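AlyGC (Glaciecola chathamensis, PDB 5GKD) probably cleaves alginate by beta-elimination, as an alginate lyase of polysaccharide lyase family 6 from a marine bacterium. Local coordinates at residues R264-E278 with Y303-V317. Sequence-based numbering, arbitrary orientation.
With CO3 (carbonate ion), chain J.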
loop_
_atom_site.group_PDB
_atom_site.type_symbol
_atom_site.label_atom_id
_atom_site.label_comp_id
_atom_site.label_asym_id
_atom_site.label_seq_id
_atom_site.Cartn_x
_atom_site.Cartn_y
_atom_site.Cartn_z
ATOM N N ARG A 264 13.809 11.295 -32.175
ATOM C CA ARG A 264 12.776 10.379 -32.652
ATOM C C ARG A 264 11.748 11.159 -33.456
ATOM O O ARG A 264 11.106 12.083 -32.934
ATOM C CB ARG A 264 12.088 9.640 -31.494
ATOM C CG ARG A 264 10.933 8.740 -31.957
ATOM C CD ARG A 264 10.615 7.634 -30.954
ATOM N NE ARG A 264 10.207 8.172 -29.652
ATOM C CZ ARG A 264 9.137 7.783 -28.964
ATOM N NH1 ARG A 264 8.336 6.837 -29.426
ATOM N NH2 ARG A 264 8.877 8.339 -27.792
ATOM N N VAL A 265 11.580 10.768 -34.715
ATOM C CA VAL A 265 10.777 11.492 -35.684
ATOM C C VAL A 265 9.468 10.750 -35.883
ATOM O O VAL A 265 9.467 9.563 -36.217
ATOM C CB VAL A 265 11.521 11.640 -37.021
ATOM C CG1 VAL A 265 10.688 12.454 -37.989
ATOM C CG2 VAL A 265 12.865 12.288 -36.788
ATOM N N ILE A 266 8.372 11.448 -35.732
ATOM C CA ILE A 266 7.022 10.973 -35.961
ATOM C C ILE A 266 6.298 12.168 -36.534
ATOM O O ILE A 266 6.745 13.221 -36.370
ATOM C CB ILE A 266 6.304 10.521 -34.673
ATOM C CG1 ILE A 266 7.184 9.616 -33.828
ATOM C CG2 ILE A 266 4.970 9.885 -35.006
ATOM C CD1 ILE A 266 6.782 9.493 -32.401
ATOM N N ASN A 267 5.185 11.982 -37.201
ATOM C CA ASN A 267 4.379 13.043 -37.773
ATOM C C ASN A 267 4.922 13.743 -39.033
ATOM O O ASN A 267 5.821 13.275 -39.637
ATOM C CB ASN A 267 3.854 13.995 -36.693
ATOM C CG ASN A 267 3.599 13.296 -35.362
ATOM O OD1 ASN A 267 2.691 12.557 -35.227
ATOM N ND2 ASN A 267 4.455 13.479 -34.452
ATOM N N ARG A 268 4.325 14.852 -39.405
ATOM C CA ARG A 268 4.648 15.546 -40.622
ATOM C C ARG A 268 5.471 16.778 -40.592
ATOM O O ARG A 268 5.523 17.447 -39.647
ATOM C CB ARG A 268 3.373 15.904 -41.371
ATOM C CG ARG A 268 2.211 14.982 -41.128
ATOM C CD ARG A 268 1.198 14.991 -42.249
ATOM N NE ARG A 268 0.643 16.296 -42.487
ATOM C CZ ARG A 268 -0.342 16.827 -41.788
ATOM N NH1 ARG A 268 -0.901 16.164 -40.806
ATOM N NH2 ARG A 268 -0.774 18.015 -42.082
ATOM N N ASP A 269 6.090 17.050 -41.721
ATOM C CA ASP A 269 6.872 18.226 -41.961
ATOM C C ASP A 269 7.924 18.549 -40.917
ATOM O O ASP A 269 8.152 19.664 -40.622
ATOM C CB ASP A 269 5.950 19.439 -42.172
ATOM C CG ASP A 269 4.878 19.206 -43.221
ATOM O OD1 ASP A 269 5.128 18.669 -44.275
ATOM O OD2 ASP A 269 3.750 19.583 -42.996
ATOM N N GLN A 270 8.557 17.549 -40.374
ATOM C CA GLN A 270 9.593 17.822 -39.382
ATOM C C GLN A 270 10.919 18.144 -40.070
ATOM O O GLN A 270 11.237 17.589 -41.124
ATOM C CB GLN A 270 9.757 16.631 -38.441
ATOM C CG GLN A 270 8.436 15.996 -37.947
ATOM C CD GLN A 270 7.597 16.890 -37.017
ATOM O OE1 GLN A 270 7.778 18.110 -36.948
ATOM N NE2 GLN A 270 6.670 16.267 -36.298
ATOM N N ILE A 271 11.687 19.055 -39.474
ATOM C CA ILE A 271 13.036 19.373 -39.926
ATOM C C ILE A 271 14.022 19.061 -38.801
ATOM O O ILE A 271 13.930 19.632 -37.708
ATOM C CB ILE A 271 13.159 20.835 -40.377
ATOM C CG1 ILE A 271 12.279 21.093 -41.596
ATOM C CG2 ILE A 271 14.603 21.169 -40.672
ATOM C CD1 ILE A 271 12.100 22.576 -41.917
ATOM N N ILE A 272 14.950 18.155 -39.070
ATOM C CA ILE A 272 15.986 17.724 -38.137
ATOM C C ILE A 272 17.314 18.046 -38.817
ATOM O O ILE A 272 17.791 17.279 -39.661
ATOM C CB ILE A 272 15.889 16.229 -37.795
ATOM C CG1 ILE A 272 14.605 15.889 -37.022
ATOM C CG2 ILE A 272 17.077 15.794 -36.958
ATOM C CD1 ILE A 272 13.388 15.775 -37.834
ATOM N N ARG A 273 17.914 19.185 -38.476
ATOM C CA ARG A 273 19.104 19.646 -39.164
ATOM C C ARG A 273 20.153 20.121 -38.172
ATOM O O ARG A 273 19.844 20.649 -37.103
ATOM C CB ARG A 273 18.800 20.783 -40.150
ATOM C CG ARG A 273 18.336 22.035 -39.473
ATOM C CD ARG A 273 18.444 23.268 -40.356
ATOM N NE ARG A 273 17.664 23.146 -41.577
ATOM C CZ ARG A 273 16.573 23.860 -41.856
ATOM N NH1 ARG A 273 16.113 24.783 -41.005
ATOM N NH2 ARG A 273 15.953 23.649 -43.010
ATOM N N ASN A 274 21.408 19.912 -38.554
ATOM C CA ASN A 274 22.563 20.456 -37.845
ATOM C C ASN A 274 22.622 20.014 -36.378
ATOM O O ASN A 274 23.068 20.767 -35.518
ATOM C CB ASN A 274 22.590 21.984 -37.945
ATOM C CG ASN A 274 23.985 22.531 -37.819
ATOM O OD1 ASN A 274 24.911 21.954 -38.360
ATOM N ND2 ASN A 274 24.153 23.619 -37.067
ATOM N N ASN A 275 22.197 18.794 -36.074
ATOM C CA ASN A 275 22.318 18.240 -34.735
ATOM C C ASN A 275 23.520 17.302 -34.625
ATOM O O ASN A 275 23.835 16.551 -35.550
ATOM C CB ASN A 275 21.049 17.480 -34.336
ATOM C CG ASN A 275 19.815 18.346 -34.391
ATOM O OD1 ASN A 275 19.592 19.197 -33.519
ATOM N ND2 ASN A 275 19.003 18.139 -35.414
ATOM N N TYR A 276 24.153 17.312 -33.455
ATOM C CA TYR A 276 25.347 16.525 -33.181
ATOM C C TYR A 276 25.039 15.472 -32.125
ATOM O O TYR A 276 24.567 15.810 -31.035
ATOM C CB TYR A 276 26.487 17.438 -32.717
ATOM C CG TYR A 276 27.773 16.721 -32.391
ATOM C CD1 TYR A 276 27.983 16.148 -31.137
ATOM C CD2 TYR A 276 28.779 16.622 -33.334
ATOM C CE1 TYR A 276 29.161 15.509 -30.843
ATOM C CE2 TYR A 276 29.954 15.986 -33.055
ATOM C CZ TYR A 276 30.143 15.431 -31.813
ATOM O OH TYR A 276 31.324 14.816 -31.549
ATOM N N LEU A 277 25.344 14.211 -32.440
ATOM C CA LEU A 277 24.966 13.048 -31.639
ATOM C C LEU A 277 26.180 12.139 -31.469
ATOM O O LEU A 277 26.758 11.677 -32.458
ATOM C CB LEU A 277 23.809 12.278 -32.298
ATOM C CG LEU A 277 22.461 12.983 -32.518
ATOM C CD1 LEU A 277 22.452 13.871 -33.736
ATOM C CD2 LEU A 277 21.321 11.980 -32.619
ATOM N N GLU A 278 26.560 11.874 -30.223
ATOM C CA GLU A 278 27.775 11.132 -29.929
ATOM C C GLU A 278 27.546 10.168 -28.780
ATOM O O GLU A 278 26.989 10.539 -27.750
ATOM C CB GLU A 278 28.945 12.066 -29.566
ATOM C CG GLU A 278 30.233 11.332 -29.263
ATOM C CD GLU A 278 31.385 12.263 -28.918
ATOM O OE1 GLU A 278 31.253 13.490 -29.105
ATOM O OE2 GLU A 278 32.430 11.765 -28.455
ATOM N N TYR A 303 -0.045 7.217 -33.300
ATOM C CA TYR A 303 1.171 7.486 -34.046
ATOM C C TYR A 303 0.867 7.884 -35.484
ATOM O O TYR A 303 0.302 7.134 -36.189
ATOM C CB TYR A 303 2.121 6.281 -33.993
ATOM C CG TYR A 303 2.627 5.869 -32.628
ATOM C CD1 TYR A 303 3.756 6.452 -32.091
ATOM C CD2 TYR A 303 1.988 4.914 -31.888
ATOM C CE1 TYR A 303 4.235 6.072 -30.900
ATOM C CE2 TYR A 303 2.460 4.537 -30.668
ATOM C CZ TYR A 303 3.570 5.128 -30.170
ATOM O OH TYR A 303 4.028 4.754 -28.972
ATOM N N HIS A 304 1.239 9.078 -35.890
ATOM C CA HIS A 304 0.973 9.534 -37.233
ATOM C C HIS A 304 2.147 9.277 -38.161
ATOM O O HIS A 304 3.273 9.494 -37.796
ATOM C CB HIS A 304 0.534 10.981 -37.246
ATOM C CG HIS A 304 -0.678 11.240 -36.431
ATOM N ND1 HIS A 304 -0.666 11.208 -35.067
ATOM C CD2 HIS A 304 -1.945 11.533 -36.787
ATOM C CE1 HIS A 304 -1.864 11.466 -34.615
ATOM N NE2 HIS A 304 -2.662 11.656 -35.635
ATOM N N GLN A 305 1.846 8.801 -39.357
ATOM C CA GLN A 305 2.851 8.420 -40.338
ATOM C C GLN A 305 3.849 9.546 -40.578
ATOM O O GLN A 305 3.477 10.715 -40.683
ATOM C CB GLN A 305 2.146 8.048 -41.642
ATOM C CG GLN A 305 3.060 7.722 -42.828
ATOM C CD GLN A 305 2.267 7.417 -44.085
ATOM O OE1 GLN A 305 1.348 8.154 -44.438
ATOM N NE2 GLN A 305 2.610 6.321 -44.760
ATOM N N VAL A 306 5.128 9.189 -40.652
ATOM C CA VAL A 306 6.141 10.171 -41.018
ATOM C C VAL A 306 5.968 10.551 -42.483
ATOM O O VAL A 306 5.966 9.695 -43.374
ATOM C CB VAL A 306 7.552 9.630 -40.747
ATOM C CG1 VAL A 306 8.576 10.541 -41.371
ATOM C CG2 VAL A 306 7.790 9.551 -39.273
ATOM N N ASP A 307 5.834 11.847 -42.734
ATOM C CA ASP A 307 5.496 12.387 -44.044
ATOM C C ASP A 307 6.274 13.679 -44.202
ATOM O O ASP A 307 6.113 14.591 -43.387
ATOM C CB ASP A 307 3.986 12.634 -44.137
ATOM C CG ASP A 307 3.527 13.081 -45.508
ATOM O OD1 ASP A 307 4.361 13.279 -46.412
ATOM O OD2 ASP A 307 2.294 13.230 -45.673
ATOM N N ASN A 308 7.138 13.744 -45.218
ATOM C CA ASN A 308 7.922 14.944 -45.497
ATOM C C ASN A 308 8.831 15.316 -44.318
ATOM O O ASN A 308 8.934 16.478 -43.925
ATOM C CB ASN A 308 7.002 16.112 -45.880
ATOM C CG ASN A 308 7.757 17.305 -46.432
ATOM O OD1 ASN A 308 8.802 17.158 -47.041
ATOM N ND2 ASN A 308 7.230 18.492 -46.207
ATOM N N ALA A 309 9.489 14.324 -43.737
ATOM C CA ALA A 309 10.611 14.608 -42.852
ATOM C C ALA A 309 11.824 15.058 -43.662
ATOM O O ALA A 309 12.031 14.630 -44.799
ATOM C CB ALA A 309 10.978 13.375 -42.025
ATOM N N LEU A 310 12.631 15.927 -43.063
ATOM C CA LEU A 310 13.875 16.402 -43.666
ATOM C C LEU A 310 14.986 16.270 -42.632
ATOM O O LEU A 310 14.958 16.935 -41.589
ATOM C CB LEU A 310 13.731 17.846 -44.137
ATOM C CG LEU A 310 14.613 18.449 -45.239
ATOM C CD1 LEU A 310 15.140 19.785 -44.756
ATOM C CD2 LEU A 310 15.745 17.561 -45.740
ATOM N N ILE A 311 15.954 15.416 -42.912
ATOM C CA ILE A 311 17.005 15.058 -41.963
ATOM C C ILE A 311 18.334 15.386 -42.640
ATOM O O ILE A 311 18.823 14.602 -43.458
ATOM C CB ILE A 311 16.919 13.577 -41.558
ATOM C CG1 ILE A 311 15.511 13.252 -41.046
ATOM C CG2 ILE A 311 17.965 13.234 -40.535
ATOM C CD1 ILE A 311 15.269 11.814 -40.660
ATOM N N GLU A 312 18.930 16.540 -42.330
ATOM C CA GLU A 312 20.128 16.923 -43.060
ATOM C C GLU A 312 21.183 17.514 -42.141
ATOM O O GLU A 312 20.881 18.086 -41.096
ATOM C CB GLU A 312 19.811 17.903 -44.218
ATOM C CG GLU A 312 19.561 19.327 -43.805
ATOM C CD GLU A 312 18.801 20.129 -44.855
ATOM O OE1 GLU A 312 18.685 19.668 -46.023
ATOM O OE2 GLU A 312 18.302 21.214 -44.482
ATOM N N ASN A 313 22.438 17.337 -42.546
ATOM C CA ASN A 313 23.601 17.918 -41.867
ATOM C C ASN A 313 23.678 17.563 -40.385
ATOM O O ASN A 313 24.152 18.350 -39.571
ATOM C CB ASN A 313 23.634 19.428 -42.065
ATOM C CG ASN A 313 23.965 19.792 -43.494
ATOM O OD1 ASN A 313 23.087 20.106 -44.281
ATOM N ND2 ASN A 313 25.242 19.713 -43.837
ATOM N N ASN A 314 23.254 16.364 -40.026
ATOM C CA ASN A 314 23.509 15.860 -38.693
ATOM C C ASN A 314 24.785 15.024 -38.662
ATOM O O ASN A 314 25.157 14.364 -39.637
ATOM C CB ASN A 314 22.306 15.050 -38.211
ATOM C CG ASN A 314 21.035 15.855 -38.274
ATOM O OD1 ASN A 314 20.846 16.795 -37.494
ATOM N ND2 ASN A 314 20.186 15.546 -39.239
ATOM N N THR A 315 25.462 15.064 -37.529
ATOM C CA THR A 315 26.662 14.273 -37.306
ATOM C C THR A 315 26.346 13.201 -36.281
ATOM O O THR A 315 25.805 13.498 -35.215
ATOM C CB THR A 315 27.816 15.142 -36.818
ATOM O OG1 THR A 315 28.234 16.000 -37.879
ATOM C CG2 THR A 315 28.973 14.260 -36.351
ATOM N N LEU A 316 26.669 11.956 -36.601
ATOM C CA LEU A 316 26.380 10.841 -35.713
ATOM C C LEU A 316 27.664 10.052 -35.518
ATOM O O LEU A 316 28.103 9.341 -36.429
ATOM C CB LEU A 316 25.256 9.967 -36.273
ATOM C CG LEU A 316 23.894 10.663 -36.402
ATOM C CD1 LEU A 316 23.693 11.274 -37.760
ATOM C CD2 LEU A 316 22.727 9.708 -36.084
ATOM N N VAL A 317 28.262 10.176 -34.335
ATOM C CA VAL A 317 29.514 9.506 -34.003
ATOM C C VAL A 317 29.226 8.425 -32.977
ATOM O O VAL A 317 28.693 8.714 -31.896
ATOM C CB VAL A 317 30.555 10.491 -33.457
ATOM C CG1 VAL A 317 31.854 9.771 -33.170
ATOM C CG2 VAL A 317 30.774 11.612 -34.409
HETATM C C CO3 J . 5.377 7.219 -26.702
HETATM O O1 CO3 J . 6.474 7.910 -26.575
HETATM O O2 CO3 J . 5.501 6.234 -27.539
HETATM O O3 CO3 J . 4.245 7.549 -26.030
HETATM O O HOH W 1 8.055 14.593 -40.837
HETATM O O HOH W 2 1.347 10.869 -33.383
HETATM O O HOH W 3 10.196 18.694 -43.545
#
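Ile272 and Ile311 lie level on neighbouring parallel strands, 271-273 and 310-312, whose axes run 4.8 Å apart; strands 276-278 and 315-317 repeat the pairing beyond a bend. Backbone hydrogen bonds join both pairs, among them Ile272 N to Leu310 O and Val317 N to Leu277 O.

At the bend the amides of Asn275 and Asn314 run alongside each other in the same direction, their planes only 6° apart. Asn314 OD1 accepts two bonds, from Asn275 N (2.8 Å) and Asn275 ND2 (3.1 Å). Asn314 ND2 runs almost straight to Ile272 O at 3.0 Å, above that carbonyl's plane, while Glu312 N reaches the same oxygen from the opposite face. With CG beside its own backbone N (chi1 -55°), the Asn314 amide spans the turn of the preceding coil. Asn275 OD1 in turn takes Asn250 N, and Asn344 OD1 takes Asn314 N, continuing the stack both ways. A leucine at Asn314, similar in size but without the amide, would probably leave Asn275 N without its acceptor and the bend less firmly fixed.

Among charged groups, Arg273 NE meets Glu312 OE2 at 3.5 Å, the oxygen at the guanidinium edge, while Ile271 CG2 sits over one guanidinium face. Asn308 ND2 donates to Asp269 OD1 (2.9 Å) with the two planes 80° apart. Among apolar contacts, Leu277 CD2 meets Leu316 CD2 and Val265 CG1 meets Ala309 CB.

At the other end, Arg264 NH2 and Tyr303 OH grip a carbonate through O1 (2.7 Å) and O2 (2.5 Å) respectively; Arg240 and Glu214 complete the pocket. Such in-register coils with an internal asparagine stack are characteristic of the right-handed parallel beta-helix of pectate lyase-like proteins.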